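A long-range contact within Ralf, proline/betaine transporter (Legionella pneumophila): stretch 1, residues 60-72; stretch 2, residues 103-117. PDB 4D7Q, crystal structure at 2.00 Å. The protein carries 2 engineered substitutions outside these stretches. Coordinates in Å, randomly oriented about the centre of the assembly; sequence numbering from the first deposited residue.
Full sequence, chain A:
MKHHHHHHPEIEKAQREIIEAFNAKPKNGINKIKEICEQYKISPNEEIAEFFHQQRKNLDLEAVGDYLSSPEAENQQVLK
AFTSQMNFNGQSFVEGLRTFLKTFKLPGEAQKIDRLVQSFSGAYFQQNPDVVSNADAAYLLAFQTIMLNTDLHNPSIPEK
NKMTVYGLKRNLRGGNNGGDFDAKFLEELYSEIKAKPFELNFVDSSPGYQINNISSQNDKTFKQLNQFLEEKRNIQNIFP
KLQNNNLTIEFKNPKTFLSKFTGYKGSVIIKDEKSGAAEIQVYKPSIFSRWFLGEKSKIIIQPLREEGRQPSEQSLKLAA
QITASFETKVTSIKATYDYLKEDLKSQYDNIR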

ATOM      1  N   ASP A  60      -6.678   0.061  15.476  1.00 26.14           N
ATOM      2  CA  ASP A  60      -7.223   0.045  14.134  1.00 25.16           C
ATOM      3  C   ASP A  60      -5.980  -0.332  13.289  1.00 27.74           C
ATOM      4  O   ASP A  60      -5.050   0.470  13.127  1.00 25.00           O
ATOM      5  CB  ASP A  60      -7.770   1.450  13.772  1.00 26.28           C
ATOM      6  CG  ASP A  60      -8.123   1.682  12.321  1.00 31.21           C
ATOM      7  OD1 ASP A  60      -7.953   0.748  11.505  1.00 35.70           O
ATOM      8  OD2 ASP A  60      -8.580   2.788  11.999  1.00 32.97           O
ATOM      9  N   LEU A  61      -5.939  -1.600  12.850  1.00 26.25           N
ATOM     10  CA  LEU A  61      -4.847  -2.199  12.087  1.00 25.59           C
ATOM     11  C   LEU A  61      -4.746  -1.690  10.667  1.00 26.07           C
ATOM     12  O   LEU A  61      -3.676  -1.713  10.063  1.00 24.15           O
ATOM     13  CB  LEU A  61      -4.920  -3.730  12.144  1.00 25.80           C
ATOM     14  CG  LEU A  61      -4.715  -4.342  13.536  1.00 31.34           C
ATOM     15  CD1 LEU A  61      -4.544  -5.850  13.438  1.00 31.85           C
ATOM     16  CD2 LEU A  61      -3.493  -3.720  14.242  1.00 31.24           C
ATOM     17  N   GLU A  62      -5.847  -1.197  10.141  1.00 23.25           N
ATOM     18  CA  GLU A  62      -5.838  -0.597   8.833  1.00 22.10           C
ATOM     19  C   GLU A  62      -4.968   0.667   8.919  1.00 25.27           C
ATOM     20  O   GLU A  62      -4.145   0.889   8.026  1.00 23.98           O
ATOM     21  CB  GLU A  62      -7.251  -0.240   8.416  1.00 23.98           C
ATOM     22  CG  GLU A  62      -8.218  -1.409   8.471  1.00 36.13           C
ATOM     23  CD  GLU A  62      -9.371  -1.309   7.497  1.00 46.14           C
ATOM     24  OE1 GLU A  62      -9.711  -0.177   7.088  1.00 35.28           O
ATOM     25  OE2 GLU A  62      -9.930  -2.368   7.135  1.00 38.83           O
ATOM     26  N   ALA A  63      -5.129   1.459  10.006  1.00 22.17           N
ATOM     27  CA  ALA A  63      -4.391   2.711  10.266  1.00 22.42           C
ATOM     28  C   ALA A  63      -2.944   2.438  10.614  1.00 25.15           C
ATOM     29  O   ALA A  63      -2.052   3.191  10.193  1.00 24.06           O
ATOM     30  CB  ALA A  63      -5.066   3.485  11.385  1.00 23.98           C
ATOM     31  N   VAL A  64      -2.699   1.319  11.339  1.00 20.91           N
ATOM     32  CA  VAL A  64      -1.337   0.882  11.671  1.00 20.87           C
ATOM     33  C   VAL A  64      -0.574   0.557  10.357  1.00 24.99           C
ATOM     34  O   VAL A  64       0.499   1.125  10.126  1.00 25.65           O
ATOM     35  CB  VAL A  64      -1.316  -0.300  12.681  1.00 23.85           C
ATOM     36  CG1 VAL A  64       0.092  -0.927  12.782  1.00 23.01           C
ATOM     37  CG2 VAL A  64      -1.811   0.160  14.058  1.00 23.19           C
ATOM     38  N   GLY A  65      -1.169  -0.295   9.511  1.00 19.66           N
ATOM     39  CA  GLY A  65      -0.622  -0.701   8.211  1.00 19.88           C
ATOM     40  C   GLY A  65      -0.406   0.481   7.286  1.00 24.96           C
ATOM     41  O   GLY A  65       0.607   0.546   6.589  1.00 25.39           O
ATOM     42  N   ASP A  66      -1.354   1.442   7.289  1.00 20.33           N
ATOM     43  CA  ASP A  66      -1.275   2.654   6.465  1.00 19.59           C
ATOM     44  C   ASP A  66      -0.113   3.562   6.884  1.00 24.31           C
ATOM     45  O   ASP A  66       0.595   4.090   6.029  1.00 23.34           O
ATOM     46  CB  ASP A  66      -2.597   3.428   6.503  1.00 19.77           C
ATOM     47  CG  ASP A  66      -2.690   4.390   5.337  1.00 27.81           C
ATOM     48  OD1 ASP A  66      -2.791   3.911   4.170  1.00 27.22           O
ATOM     49  OD2 ASP A  66      -2.586   5.608   5.570  1.00 29.53           O
ATOM     50  N   TYR A  67       0.072   3.751   8.197  1.00 21.22           N
ATOM     51  CA  TYR A  67       1.147   4.582   8.690  1.00 21.73           C
ATOM     52  C   TYR A  67       2.496   3.921   8.386  1.00 25.00           C
ATOM     53  O   TYR A  67       3.421   4.597   7.929  1.00 24.67           O
ATOM     54  CB  TYR A  67       0.994   4.825  10.203  1.00 23.50           C
ATOM     55  CG  TYR A  67       2.145   5.611  10.790  1.00 23.72           C
ATOM     56  CD1 TYR A  67       3.337   4.977  11.151  1.00 24.03           C
ATOM     57  CD2 TYR A  67       2.076   6.998  10.914  1.00 25.34           C
ATOM     58  CE1 TYR A  67       4.410   5.700  11.671  1.00 25.14           C
ATOM     59  CE2 TYR A  67       3.145   7.728  11.434  1.00 24.52           C
ATOM     60  CZ  TYR A  67       4.302   7.072  11.829  1.00 28.94           C
ATOM     61  OH  TYR A  67       5.351   7.782  12.360  1.00 29.07           O
ATOM     62  N   LEU A  68       2.619   2.613   8.679  1.00 21.59           N
ATOM     63  CA  LEU A  68       3.861   1.882   8.453  1.00 21.47           C
ATOM     64  C   LEU A  68       4.341   1.882   7.002  1.00 27.03           C
ATOM     65  O   LEU A  68       5.551   1.895   6.768  1.00 28.13           O
ATOM     66  CB  LEU A  68       3.754   0.425   8.962  1.00 20.30           C
ATOM     67  CG  LEU A  68       3.792   0.252  10.483  1.00 23.96           C
ATOM     68  CD1 LEU A  68       3.438  -1.192  10.884  1.00 22.45           C
ATOM     69  CD2 LEU A  68       5.140   0.653  11.049  1.00 25.57           C
ATOM     70  N   SER A  69       3.404   1.834   6.043  1.00 21.72           N
ATOM     71  CA  SER A  69       3.732   1.726   4.613  1.00 21.79           C
ATOM     72  C   SER A  69       3.770   3.072   3.859  1.00 27.06           C
ATOM     73  O   SER A  69       3.855   3.081   2.624  1.00 27.39           O
ATOM     74  CB  SER A  69       2.746   0.776   3.948  1.00 22.06           C
ATOM     75  OG  SER A  69       1.442   1.325   4.009  1.00 23.97           O
ATOM     76  N   SER A  70       3.679   4.200   4.597  1.00 23.73           N
ATOM     77  CA  SER A  70       3.652   5.544   4.022  1.00 23.09           C
ATOM     78  C   SER A  70       5.046   6.037   3.581  1.00 26.42           C
ATOM     79  O   SER A  70       6.050   5.457   4.006  1.00 26.35           O
ATOM     80  CB  SER A  70       2.945   6.525   4.955  1.00 24.42           C
ATOM     81  OG  SER A  70       1.551   6.297   4.908  1.00 22.13           O
ATOM     82  N   PRO A  71       5.112   7.045   2.673  1.00 24.46           N
ATOM     83  CA  PRO A  71       6.416   7.439   2.091  1.00 25.55           C
ATOM     84  C   PRO A  71       7.358   8.343   2.871  1.00 31.31           C
ATOM     85  O   PRO A  71       8.526   8.422   2.497  1.00 32.17           O
ATOM     86  CB  PRO A  71       6.015   8.137   0.799  1.00 26.56           C
ATOM     87  CG  PRO A  71       4.675   8.701   1.074  1.00 30.34           C
ATOM     88  CD  PRO A  71       3.995   7.751   2.000  1.00 25.52           C
ATOM     89  N   GLU A  72       6.870   9.083   3.867  1.00 28.67           N
ATOM     90  CA  GLU A  72       7.734  10.037   4.589  1.00 28.86           C
ATOM     91  C   GLU A  72       8.787   9.393   5.459  1.00 29.28           C
ATOM     92  O   GLU A  72       8.613   8.250   5.893  1.00 27.94           O
ATOM     93  CB  GLU A  72       6.913  11.097   5.302  1.00 30.60           C
ATOM     94  CG  GLU A  72       6.101  11.867   4.267  1.00 41.20           C
ATOM     95  CD  GLU A  72       5.069  12.847   4.764  1.00 52.13           C
ATOM     96  OE1 GLU A  72       5.197  13.334   5.912  1.00 43.34           O
ATOM     97  OE2 GLU A  72       4.141  13.154   3.982  1.00 48.94           O
ATOM     98  N   THR A 103       0.719 -10.125   9.904  1.00 23.05           N
ATOM     99  CA  THR A 103       0.790  -9.075  10.892  1.00 24.38           C
ATOM    100  C   THR A 103      -0.095  -7.876  10.527  1.00 28.54           C
ATOM    101  O   THR A 103      -0.596  -7.222  11.374  1.00 28.67           O
ATOM    102  CB  THR A 103       2.224  -8.576  11.089  1.00 39.28           C
ATOM    103  OG1 THR A 103       3.110  -9.670  11.269  1.00 43.75           O
ATOM    104  CG2 THR A 103       2.317  -7.727  12.265  1.00 41.66           C
ATOM    105  N   PHE A 104      -0.287  -7.636   9.247  1.00 24.25           N
ATOM    106  CA  PHE A 104      -0.985  -6.470   8.777  1.00 23.20           C
ATOM    107  C   PHE A 104      -2.414  -6.654   8.333  1.00 26.03           C
ATOM    108  O   PHE A 104      -2.847  -7.706   7.939  1.00 25.21           O
ATOM    109  CB  PHE A 104      -0.266  -5.859   7.572  1.00 24.22           C
ATOM    110  CG  PHE A 104       1.146  -5.498   7.826  1.00 25.61           C
ATOM    111  CD1 PHE A 104       2.143  -6.403   7.617  1.00 27.42           C
ATOM    112  CD2 PHE A 104       1.469  -4.262   8.292  1.00 27.41           C
ATOM    113  CE1 PHE A 104       3.440  -6.074   7.863  1.00 27.81           C
ATOM    114  CE2 PHE A 104       2.761  -3.927   8.540  1.00 28.58           C
ATOM    115  CZ  PHE A 104       3.741  -4.833   8.331  1.00 26.42           C
ATOM    116  N   LYS A 105      -3.513  -5.516   8.235  1.00 22.18           N
ATOM    117  CA  LYS A 105      -4.407  -5.109   7.225  1.00 21.99           C
ATOM    118  C   LYS A 105      -3.502  -4.401   6.233  1.00 24.49           C
ATOM    119  O   LYS A 105      -3.126  -3.276   6.431  1.00 23.18           O
ATOM    120  CB  LYS A 105      -5.376  -4.173   7.870  1.00 24.26           C
ATOM    121  CG  LYS A 105      -6.187  -4.743   8.936  1.00 40.03           C
ATOM    122  CD  LYS A 105      -7.186  -5.769   8.469  1.00 57.83           C
ATOM    123  N   LEU A 106      -3.420  -5.232   5.278  1.00 20.21           N
ATOM    124  CA  LEU A 106      -2.571  -4.765   4.217  1.00 20.16           C
ATOM    125  C   LEU A 106      -3.181  -3.645   3.393  1.00 24.76           C
ATOM    126  O   LEU A 106      -4.349  -3.644   3.138  1.00 23.56           O
ATOM    127  CB  LEU A 106      -2.140  -5.900   3.312  1.00 19.71           C
ATOM    128  CG  LEU A 106      -1.333  -7.040   3.892  1.00 23.55           C
ATOM    129  CD1 LEU A 106      -1.318  -8.244   3.012  1.00 22.80           C
ATOM    130  CD2 LEU A 106       0.082  -6.593   4.134  1.00 23.05           C
ATOM    131  N   PRO A 107      -2.373  -2.686   2.994  1.00 23.35           N
ATOM    132  CA  PRO A 107      -2.909  -1.543   2.220  1.00 23.06           C
ATOM    133  C   PRO A 107      -3.312  -1.980   0.811  1.00 27.46           C
ATOM    134  O   PRO A 107      -2.817  -3.009   0.306  1.00 24.80           O
ATOM    135  CB  PRO A 107      -1.735  -0.546   2.187  1.00 24.27           C
ATOM    136  CG  PRO A 107      -0.521  -1.361   2.377  1.00 28.24           C
ATOM    137  CD  PRO A 107      -0.913  -2.555   3.226  1.00 24.37           C
ATOM    138  N   GLY A 108      -4.219  -1.206   0.214  1.00 24.54           N
ATOM    139  CA  GLY A 108      -4.717  -1.446  -1.138  1.00 23.99           C
ATOM    140  C   GLY A 108      -4.075  -0.548  -2.178  1.00 26.04           C
ATOM    141  O   GLY A 108      -4.550  -0.481  -3.310  1.00 25.27           O
ATOM    142  N   GLU A 109      -3.010   0.176  -1.787  1.00 20.92           N
ATOM    143  CA  GLU A 109      -2.241   1.067  -2.667  1.00 20.39           C
ATOM    144  C   GLU A 109      -0.929   0.392  -3.006  1.00 23.11           C
ATOM    145  O   GLU A 109      -0.291  -0.176  -2.113  1.00 21.47           O
ATOM    146  CB  GLU A 109      -2.001   2.428  -2.013  1.00 20.49           C
ATOM    147  CG  GLU A 109      -3.281   3.229  -1.875  1.00 21.25           C
ATOM    148  CD  GLU A 109      -3.124   4.397  -0.935  1.00 27.69           C
ATOM    149  OE1 GLU A 109      -2.342   5.325  -1.247  1.00 30.93           O
ATOM    150  OE2 GLU A 109      -3.703   4.326   0.168  1.00 32.95           O
ATOM    151  N   ALA A 110      -0.571   0.363  -4.306  1.00 19.74           N
ATOM    152  CA  ALA A 110       0.615  -0.353  -4.781  1.00 19.44           C
ATOM    153  C   ALA A 110       1.920   0.094  -4.101  1.00 23.08           C
ATOM    154  O   ALA A 110       2.710  -0.757  -3.695  1.00 20.65           O
ATOM    155  CB  ALA A 110       0.750  -0.214  -6.283  1.00 19.99           C
ATOM    156  N   GLN A 111       2.162   1.408  -4.025  1.00 19.73           N
ATOM    157  CA  GLN A 111       3.418   1.928  -3.435  1.00 21.01           C
ATOM    158  C   GLN A 111       3.561   1.570  -1.973  1.00 24.84           C
ATOM    159  O   GLN A 111       4.678   1.331  -1.511  1.00 25.29           O
ATOM    160  CB  GLN A 111       3.519   3.444  -3.594  1.00 22.34           C
ATOM    161  CG  GLN A 111       3.631   3.943  -5.026  1.00 25.08           C
ATOM    162  CD  GLN A 111       3.867   5.430  -4.959  1.00 49.30           C
ATOM    163  OE1 GLN A 111       4.815   5.898  -4.325  1.00 57.85           O
ATOM    164  NE2 GLN A 111       2.941   6.205  -5.464  1.00 34.69           N
ATOM    165  N   LYS A 112       2.413   1.494  -1.259  1.00 20.97           N
ATOM    166  CA  LYS A 112       2.330   1.101   0.143  1.00 19.46           C
ATOM    167  C   LYS A 112       2.642  -0.395   0.303  1.00 23.44           C
ATOM    168  O   LYS A 112       3.488  -0.757   1.124  1.00 22.53           O
ATOM    169  CB  LYS A 112       0.970   1.484   0.733  1.00 20.18           C
ATOM    170  CG  LYS A 112       0.813   2.992   0.881  1.00 25.57           C
ATOM    171  CD  LYS A 112      -0.446   3.396   1.591  1.00 26.01           C
ATOM    172  CE  LYS A 112      -0.439   4.896   1.786  1.00 24.62           C
ATOM    173  NZ  LYS A 112      -1.804   5.365   2.077  1.00 23.64           N
ATOM    174  N   ILE A 113       2.011  -1.269  -0.498  1.00 20.20           N
ATOM    175  CA  ILE A 113       2.315  -2.724  -0.405  1.00 20.36           C
ATOM    176  C   ILE A 113       3.799  -2.996  -0.778  1.00 22.17           C
ATOM    177  O   ILE A 113       4.439  -3.881  -0.203  1.00 20.77           O
ATOM    178  CB  ILE A 113       1.289  -3.647  -1.172  1.00 23.55           C
ATOM    179  CG1 ILE A 113       1.329  -5.124  -0.661  1.00 25.81           C
ATOM    180  CG2 ILE A 113       1.496  -3.629  -2.690  1.00 21.01           C
ATOM    181  CD1 ILE A 113       0.562  -5.389   0.592  1.00 29.08           C
ATOM    182  N   ASP A 114       4.326  -2.210  -1.736  1.00 18.68           N
ATOM    183  CA  ASP A 114       5.703  -2.265  -2.202  1.00 18.11           C
ATOM    184  C   ASP A 114       6.659  -1.948  -1.037  1.00 23.20           C
ATOM    185  O   ASP A 114       7.618  -2.684  -0.814  1.00 22.47           O
ATOM    186  CB  ASP A 114       5.905  -1.257  -3.331  1.00 20.76           C
ATOM    187  CG  ASP A 114       7.170  -1.470  -4.122  1.00 30.66           C
ATOM    188  OD1 ASP A 114       7.637  -2.608  -4.187  1.00 34.64           O
ATOM    189  OD2 ASP A 114       7.663  -0.509  -4.698  1.00 33.15           O
ATOM    190  N   ARG A 115       6.383  -0.886  -0.265  1.00 21.35           N
ATOM    191  CA  ARG A 115       7.239  -0.565   0.887  1.00 21.42           C
ATOM    192  C   ARG A 115       7.287  -1.699   1.928  1.00 23.48           C
ATOM    193  O   ARG A 115       8.346  -1.973   2.485  1.00 23.10           O
ATOM    194  CB  ARG A 115       6.843   0.764   1.508  1.00 22.30           C
ATOM    195  CG  ARG A 115       7.315   1.918   0.649  1.00 22.54           C
ATOM    196  CD  ARG A 115       6.946   3.260   1.242  1.00 25.68           C
ATOM    197  NE  ARG A 115       6.907   4.227   0.162  1.00 32.56           N
ATOM    198  CZ  ARG A 115       5.797   4.670  -0.401  1.00 36.46           C
ATOM    199  NH1 ARG A 115       4.612   4.341   0.102  1.00 23.06           N
ATOM    200  NH2 ARG A 115       5.858   5.498  -1.429  1.00 27.95           N
ATOM    201  N   LEU A 116       6.163  -2.388   2.148  1.00 20.01           N
ATOM    202  CA  LEU A 116       6.100  -3.511   3.089  1.00 18.89           C
ATOM    203  C   LEU A 116       6.909  -4.716   2.613  1.00 22.94           C
ATOM    204  O   LEU A 116       7.643  -5.299   3.381  1.00 22.31           O
ATOM    205  CB  LEU A 116       4.636  -3.900   3.350  1.00 18.48           C
ATOM    206  CG  LEU A 116       3.757  -2.853   4.066  1.00 24.22           C
ATOM    207  CD1 LEU A 116       2.409  -3.432   4.382  1.00 23.94           C
ATOM    208  CD2 LEU A 116       4.432  -2.277   5.345  1.00 26.78           C
ATOM    209  N   VAL A 117       6.785  -5.073   1.346  1.00 20.31           N
ATOM    210  CA  VAL A 117       7.514  -6.190   0.755  1.00 19.51           C
ATOM    211  C   VAL A 117       9.033  -5.857   0.739  1.00 22.11           C
ATOM    212  O   VAL A 117       9.836  -6.704   1.115  1.00 20.12           O
ATOM    213  CB  VAL A 117       6.937  -6.594  -0.631  1.00 22.09           C
ATOM    214  CG1 VAL A 117       7.704  -7.765  -1.244  1.00 20.91           C
ATOM    215  CG2 VAL A 117       5.437  -6.923  -0.538  1.00 21.48           C
TER
HETATM  216  O   HOH W   1      -1.615  -3.396   9.988  1.00 24.32           O
HETATM  217  O   HOH W   2      -3.288  -0.615   5.880  1.00 29.45           O
HETATM  218  O   HOH W   3      -2.017   7.590   3.775  1.00 39.12           O

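The strongest link between the two stretches is a salt bridge. Lys112 NZ donates to Asp66 OD1 at 2.7 Å. The lysine side chain is fully extended, with chi2 to chi4 all t, and this carries its ammonium from the second helix to the first. Within its own stretch, Lys112 NZ also forms a salt bridge with Glu109 OE2 at 2.9 Å. Two carboxylates therefore share one positive charge. Asp66 OD1 and Glu109 OE2 lie 4.1 Å apart, and the ammonium that binds both offsets their repulsion. Water 3 adds to the cluster: it donates to Asp66 OD2 at 2.7 Å and accepts from Lys112 NZ at 2.8 Å.

The second direct hydrogen bond uses backbone at the end of the first helix. Ser69 is the first residue to leave helical phi/psi. Arg115 NH1 donates to Ser69 O at 2.9 Å, with an angle of 157°. The carbonyl lies at the edge of the guanidinium, near its plane, where the N-H groups point. Pro71 CB sits over one face of the same group, 3.5 Å from Arg115 NH2. A CA-H...O contact, Lys112 CA to Ser69 O at 3.5 Å, reaches the same carbonyl.

Ser69 lies at the closest backbone approach, its CA 4.7 Å from Lys112 CA. It also has the largest area covered by the other stretch. Its hydroxyl donates back to its own helix, Ser69 OG to Gly65 O at 2.8 Å. Its CB packs 3.3 Å from Lys112 O and 3.8 Å from Leu116 CD2. Ser69 OG is also 3.7 Å from Pro107 CG.

Back toward its start, the first helix lies against the loop of the second stretch. Gly65 allows a close fit: its CA is 4.0 Å from Lys105 O and 4.1 Å from Phe104 CD2. A CB here would fall 2.5 Å from Lys105 O, a clash. Leu68 CD1 meets Phe104 CE2 at 3.7 Å, an apolar contact at the ring edge.

Lys105 covers the start of the helix with its aliphatic part. Its CG is 3.6 Å from Leu61 CB, and its CB is 3.7 Å from Glu62 CA. Its CE and NZ are not modelled, so the position of its charge is unknown. Two waters join the backbones here. Water 2 donates to both Glu62 O at 2.8 Å and Lys105 O at 2.7 Å. Water 1 donates to Leu61 O at 2.7 Å and accepts a weak bond from Lys105 N at 3.3 Å.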